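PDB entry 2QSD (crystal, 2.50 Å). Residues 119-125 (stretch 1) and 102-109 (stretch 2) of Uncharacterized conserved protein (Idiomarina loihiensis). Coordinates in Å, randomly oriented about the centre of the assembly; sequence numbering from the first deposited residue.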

ATOM      1  N   LEU A 119     -13.549   0.310  20.331  1.00 89.47           N
ATOM      2  CA  LEU A 119     -12.579   1.190  20.997  1.00 86.69           C
ATOM      3  C   LEU A 119     -11.684   1.925  20.009  1.00 83.73           C
ATOM      4  O   LEU A 119     -11.288   3.065  20.253  1.00 79.29           O
ATOM      5  CB  LEU A 119     -11.707   0.400  21.976  1.00 86.88           C
ATOM      6  CG  LEU A 119     -12.333  -0.108  23.275  1.00 90.46           C
ATOM      7  CD1 LEU A 119     -11.522  -1.276  23.813  1.00 89.35           C
ATOM      8  CD2 LEU A 119     -12.456   1.006  24.313  1.00 97.32           C
ATOM      9  N   ALA A 120     -11.371   1.260  18.899  1.00 88.20           N
ATOM     10  CA  ALA A 120     -10.545   1.839  17.844  1.00 95.33           C
ATOM     11  C   ALA A 120     -11.258   2.978  17.112  1.00 98.75           C
ATOM     12  O   ALA A 120     -10.633   3.983  16.764  1.00 97.52           O
ATOM     13  CB  ALA A 120     -10.115   0.761  16.868  1.00 92.50           C
ATOM     14  N   ARG A 121     -12.564   2.808  16.894  1.00105.52           N
ATOM     15  CA  ARG A 121     -13.407   3.815  16.245  1.00111.72           C
ATOM     16  C   ARG A 121     -13.504   5.094  17.073  1.00113.11           C
ATOM     17  O   ARG A 121     -13.440   6.201  16.532  1.00113.07           O
ATOM     18  CB  ARG A 121     -14.814   3.252  15.999  1.00115.69           C
ATOM     19  CG  ARG A 121     -14.939   2.312  14.800  1.00122.93           C
ATOM     20  CD  ARG A 121     -16.182   1.427  14.914  1.00128.52           C
ATOM     21  NE  ARG A 121     -16.324   0.517  13.775  1.00135.15           N
ATOM     22  CZ  ARG A 121     -17.076  -0.584  13.770  1.00134.70           C
ATOM     23  NH1 ARG A 121     -17.763  -0.943  14.848  1.00132.92           N
ATOM     24  NH2 ARG A 121     -17.134  -1.339  12.679  1.00132.53           N
ATOM     25  N   ALA A 122     -13.628   4.923  18.388  1.00117.15           N
ATOM     26  CA  ALA A 122     -13.905   6.018  19.316  1.00122.52           C
ATOM     27  C   ALA A 122     -12.733   6.964  19.580  1.00126.76           C
ATOM     28  O   ALA A 122     -12.939   8.089  20.042  1.00129.81           O
ATOM     29  CB  ALA A 122     -14.441   5.464  20.634  1.00122.52           C
ATOM     30  N   GLN A 123     -11.512   6.523  19.286  1.00131.33           N
ATOM     31  CA  GLN A 123     -10.331   7.343  19.569  1.00135.56           C
ATOM     32  C   GLN A 123      -9.873   8.256  18.423  1.00140.47           C
ATOM     33  O   GLN A 123      -8.825   8.901  18.525  1.00139.63           O
ATOM     34  CB  GLN A 123      -9.172   6.497  20.131  1.00136.61           C
ATOM     35  CG  GLN A 123      -8.788   5.270  19.318  1.00134.08           C
ATOM     36  CD  GLN A 123      -7.607   4.522  19.918  1.00130.16           C
ATOM     37  OE1 GLN A 123      -6.577   4.349  19.267  1.00124.45           O
ATOM     38  NE2 GLN A 123      -7.750   4.083  21.166  1.00119.96           N
ATOM     39  N   PHE A 124     -10.657   8.322  17.347  1.00146.78           N
ATOM     40  CA  PHE A 124     -10.409   9.297  16.281  1.00153.79           C
ATOM     41  C   PHE A 124     -10.851  10.691  16.732  1.00155.43           C
ATOM     42  O   PHE A 124     -10.067  11.643  16.689  1.00155.00           O
ATOM     43  CB  PHE A 124     -11.109   8.893  14.972  1.00157.24           C
ATOM     44  CG  PHE A 124     -10.895   9.869  13.831  1.00161.82           C
ATOM     45  CD1 PHE A 124      -9.679   9.915  13.150  1.00162.39           C
ATOM     46  CD2 PHE A 124     -11.917  10.733  13.434  1.00164.67           C
ATOM     47  CE1 PHE A 124      -9.479  10.814  12.096  1.00162.25           C
ATOM     48  CE2 PHE A 124     -11.727  11.635  12.381  1.00164.21           C
ATOM     49  CZ  PHE A 124     -10.506  11.675  11.712  1.00161.94           C
ATOM     50  N   SER A 125     -12.106  10.796  17.166  1.00157.13           N
ATOM     51  CA  SER A 125     -12.662  12.055  17.653  1.00159.41           C
ATOM     52  C   SER A 125     -13.489  11.833  18.915  1.00159.68           C
ATOM     53  O   SER A 125     -13.007  11.253  19.888  1.00159.73           O
ATOM     54  CB  SER A 125     -13.513  12.726  16.571  1.00160.33           C
ATOM     55  OG  SER A 125     -14.599  11.901  16.184  1.00160.16           O
TER
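Stretch 2, residues 102-109: YHDFTVVV

Stretch 2 enters as loop through Tyr-102, His-103 and Asp-104, then straightens into a strand from Phe-105 to Val-109 that continues later in the chain. It lies against a helix that carries Leu-119, Ala-120 and Arg-121, and against the loop of Gln-123 and Phe-124. The two run in opposite senses: Val-109 meets Leu-119, Thr-106 and Val-108 meet Ala-120 and Gln-123, and His-103 meets Phe-124, so residue numbers rise along one chain as they fall along the other. The closest backbone approach in this register is Ala-120 to Thr-106, with CA atoms 6.8 Å apart; near the loop ends the chains have parted, and the CA atoms of Phe-124 and His-103 are 9.4 Å from each other. The contact is small, burying 290 Å² over both sides.

The first rule is strand alternation. With phi from -153° to -108° and psi from 123° to 172°, the extended backbone sends the CA-to-CB bonds of Thr-106 and Val-108 toward stretch 1, while those of Val-107 and Val-109 point away. The rotamers are t for Thr-106 and m for Val-108. In stretch 1 the CA-to-CB bonds of Leu-119, in the helix, and Gln-123, in the loop after it, point toward stretch 2; they are four residues apart. The CA-to-CB bond of Ala-120, between them in sequence, points sideways, and that of Arg-121 points away.

The apolar packing centres on Ala-120, whose short side chain accompanies the close backbone approach. Its CB lies 3.8 Å from CG2 of Thr-106, and its CA lies 4.4 Å from CG1 of Val-108, so two successive inward residues of the strand share one alanine. Val-108 has the largest covered area of any residue here, 54 Å², and its CG1 also comes 3.7 Å from NE2 of Gln-123, where the methyl meets the amide by packing alone. At the far end of the strand segment, CD1 of Leu-119 reaches 3.6 Å from the carbonyl O of Val-109. Val-109, whose CA-to-CB bond points away, thus contributes through its backbone oxygen.

The polar part is one hydrogen bond, donated by OG1 of Thr-106 to OE1 of Gln-123 at 2.9 Å. Gln-123 takes chi1 p and chi2 t, which carries its amide out to the strand. Threonine serves both kinds of contact: its methyl packs on Ala-120 while its hydroxyl binds the glutamine, so a buried strand position is used without leaving that hydroxyl unpaired.

The aromatic contact comes where both chains are loop. The CA-to-CB bonds of Phe-124 and His-103 point sideways, but both side chains, each with chi1 t, bring their ends nearer to the opposing stretch. CE1 of Phe-124 and NE2 of His-103 are 3.7 Å apart, with the histidine nitrogen at the edge of the phenylalanine ring, near its plane. Here the two side chains span the wider backbone separation at this end of the contact.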

ATOM      1  N   TYR A 102       1.588   7.161  12.054  1.00 98.33           N
ATOM      2  CA  TYR A 102       0.652   6.045  11.966  1.00 94.72           C
ATOM      3  C   TYR A 102      -0.785   6.527  12.172  1.00101.32           C
ATOM      4  O   TYR A 102      -1.242   6.693  13.307  1.00104.09           O
ATOM      5  CB  TYR A 102       1.008   4.965  12.990  1.00 80.90           C
ATOM      6  CG  TYR A 102       2.390   4.354  12.836  1.00 74.02           C
ATOM      7  CD1 TYR A 102       2.913   4.045  11.576  1.00 69.82           C
ATOM      8  CD2 TYR A 102       3.162   4.053  13.956  1.00 70.08           C
ATOM      9  CE1 TYR A 102       4.174   3.466  11.438  1.00 58.31           C
ATOM     10  CE2 TYR A 102       4.425   3.476  13.827  1.00 67.39           C
ATOM     11  CZ  TYR A 102       4.923   3.187  12.567  1.00 61.41           C
ATOM     12  OH  TYR A 102       6.168   2.616  12.440  1.00 65.84           O
ATOM     13  N   HIS A 103      -1.490   6.752  11.066  1.00106.87           N
ATOM     14  CA  HIS A 103      -2.841   7.315  11.101  1.00108.65           C
ATOM     15  C   HIS A 103      -3.894   6.316  10.615  1.00103.12           C
ATOM     16  O   HIS A 103      -5.032   6.322  11.095  1.00 99.72           O
ATOM     17  CB  HIS A 103      -2.890   8.606  10.272  1.00117.11           C
ATOM     18  CG  HIS A 103      -4.125   9.430  10.485  1.00130.93           C
ATOM     19  ND1 HIS A 103      -4.850   9.966   9.442  1.00134.79           N
ATOM     20  CD2 HIS A 103      -4.760   9.816  11.618  1.00137.89           C
ATOM     21  CE1 HIS A 103      -5.876  10.646   9.922  1.00136.19           C
ATOM     22  NE2 HIS A 103      -5.846  10.569  11.240  1.00138.69           N
ATOM     23  N   ASP A 104      -3.502   5.452   9.682  1.00 95.22           N
ATOM     24  CA  ASP A 104      -4.414   4.478   9.070  1.00 93.69           C
ATOM     25  C   ASP A 104      -4.717   3.235   9.924  1.00 89.72           C
ATOM     26  O   ASP A 104      -5.498   2.373   9.509  1.00 90.57           O
ATOM     27  CB  ASP A 104      -3.912   4.064   7.672  1.00 98.35           C
ATOM     28  CG  ASP A 104      -2.507   3.467   7.696  1.00110.38           C
ATOM     29  OD1 ASP A 104      -1.559   4.160   8.130  1.00120.94           O
ATOM     30  OD2 ASP A 104      -2.346   2.306   7.258  1.00110.26           O
ATOM     31  N   PHE A 105      -4.098   3.139  11.102  1.00 82.48           N
ATOM     32  CA  PHE A 105      -4.327   2.013  12.013  1.00 73.48           C
ATOM     33  C   PHE A 105      -4.084   2.380  13.471  1.00 70.60           C
ATOM     34  O   PHE A 105      -3.569   3.461  13.771  1.00 70.93           O
ATOM     35  CB  PHE A 105      -3.461   0.799  11.627  1.00 75.42           C
ATOM     36  CG  PHE A 105      -1.982   1.018  11.794  1.00 76.52           C
ATOM     37  CD1 PHE A 105      -1.201   1.379  10.704  1.00 80.62           C
ATOM     38  CD2 PHE A 105      -1.366   0.851  13.034  1.00 75.66           C
ATOM     39  CE1 PHE A 105       0.162   1.579  10.848  1.00 76.21           C
ATOM     40  CE2 PHE A 105      -0.010   1.051  13.186  1.00 78.78           C
ATOM     41  CZ  PHE A 105       0.757   1.407  12.090  1.00 74.82           C
ATOM     42  N   THR A 106      -4.438   1.456  14.365  1.00 66.24           N
ATOM     43  CA  THR A 106      -4.102   1.560  15.786  1.00 59.33           C
ATOM     44  C   THR A 106      -3.929   0.187  16.445  1.00 54.30           C
ATOM     45  O   THR A 106      -4.263  -0.847  15.860  1.00 52.58           O
ATOM     46  CB  THR A 106      -5.140   2.402  16.577  1.00 60.26           C
ATOM     47  OG1 THR A 106      -4.624   2.698  17.882  1.00 60.31           O
ATOM     48  CG2 THR A 106      -6.456   1.660  16.719  1.00 55.11           C
ATOM     49  N   VAL A 107      -3.380   0.196  17.659  1.00 52.15           N
ATOM     50  CA  VAL A 107      -3.327  -0.982  18.511  1.00 46.95           C
ATOM     51  C   VAL A 107      -4.080  -0.652  19.795  1.00 49.25           C
ATOM     52  O   VAL A 107      -3.878   0.412  20.380  1.00 56.03           O
ATOM     53  CB  VAL A 107      -1.870  -1.416  18.819  1.00 53.33           C
ATOM     54  CG1 VAL A 107      -1.845  -2.647  19.721  1.00 56.59           C
ATOM     55  CG2 VAL A 107      -1.100  -1.711  17.524  1.00 43.37           C
ATOM     56  N   VAL A 108      -4.976  -1.547  20.206  1.00 47.86           N
ATOM     57  CA  VAL A 108      -5.773  -1.370  21.427  1.00 45.93           C
ATOM     58  C   VAL A 108      -5.775  -2.637  22.279  1.00 50.09           C
ATOM     59  O   VAL A 108      -5.418  -3.720  21.805  1.00 51.40           O
ATOM     60  CB  VAL A 108      -7.261  -0.975  21.135  1.00 47.22           C
ATOM     61  CG1 VAL A 108      -7.370   0.413  20.498  1.00 45.53           C
ATOM     62  CG2 VAL A 108      -7.978  -2.042  20.294  1.00 40.90           C
ATOM     63  N   VAL A 109      -6.188  -2.494  23.537  1.00 54.06           N
ATOM     64  CA  VAL A 109      -6.346  -3.631  24.442  1.00 54.08           C
ATOM     65  C   VAL A 109      -7.835  -3.896  24.662  1.00 57.90           C
ATOM     66  O   VAL A 109      -8.577  -3.005  25.088  1.00 61.18           O
ATOM     67  CB  VAL A 109      -5.617  -3.392  25.787  1.00 50.61           C
ATOM     68  CG1 VAL A 109      -5.939  -4.493  26.788  1.00 52.36           C
ATOM     69  CG2 VAL A 109      -4.119  -3.311  25.563  1.00 45.92           C
TER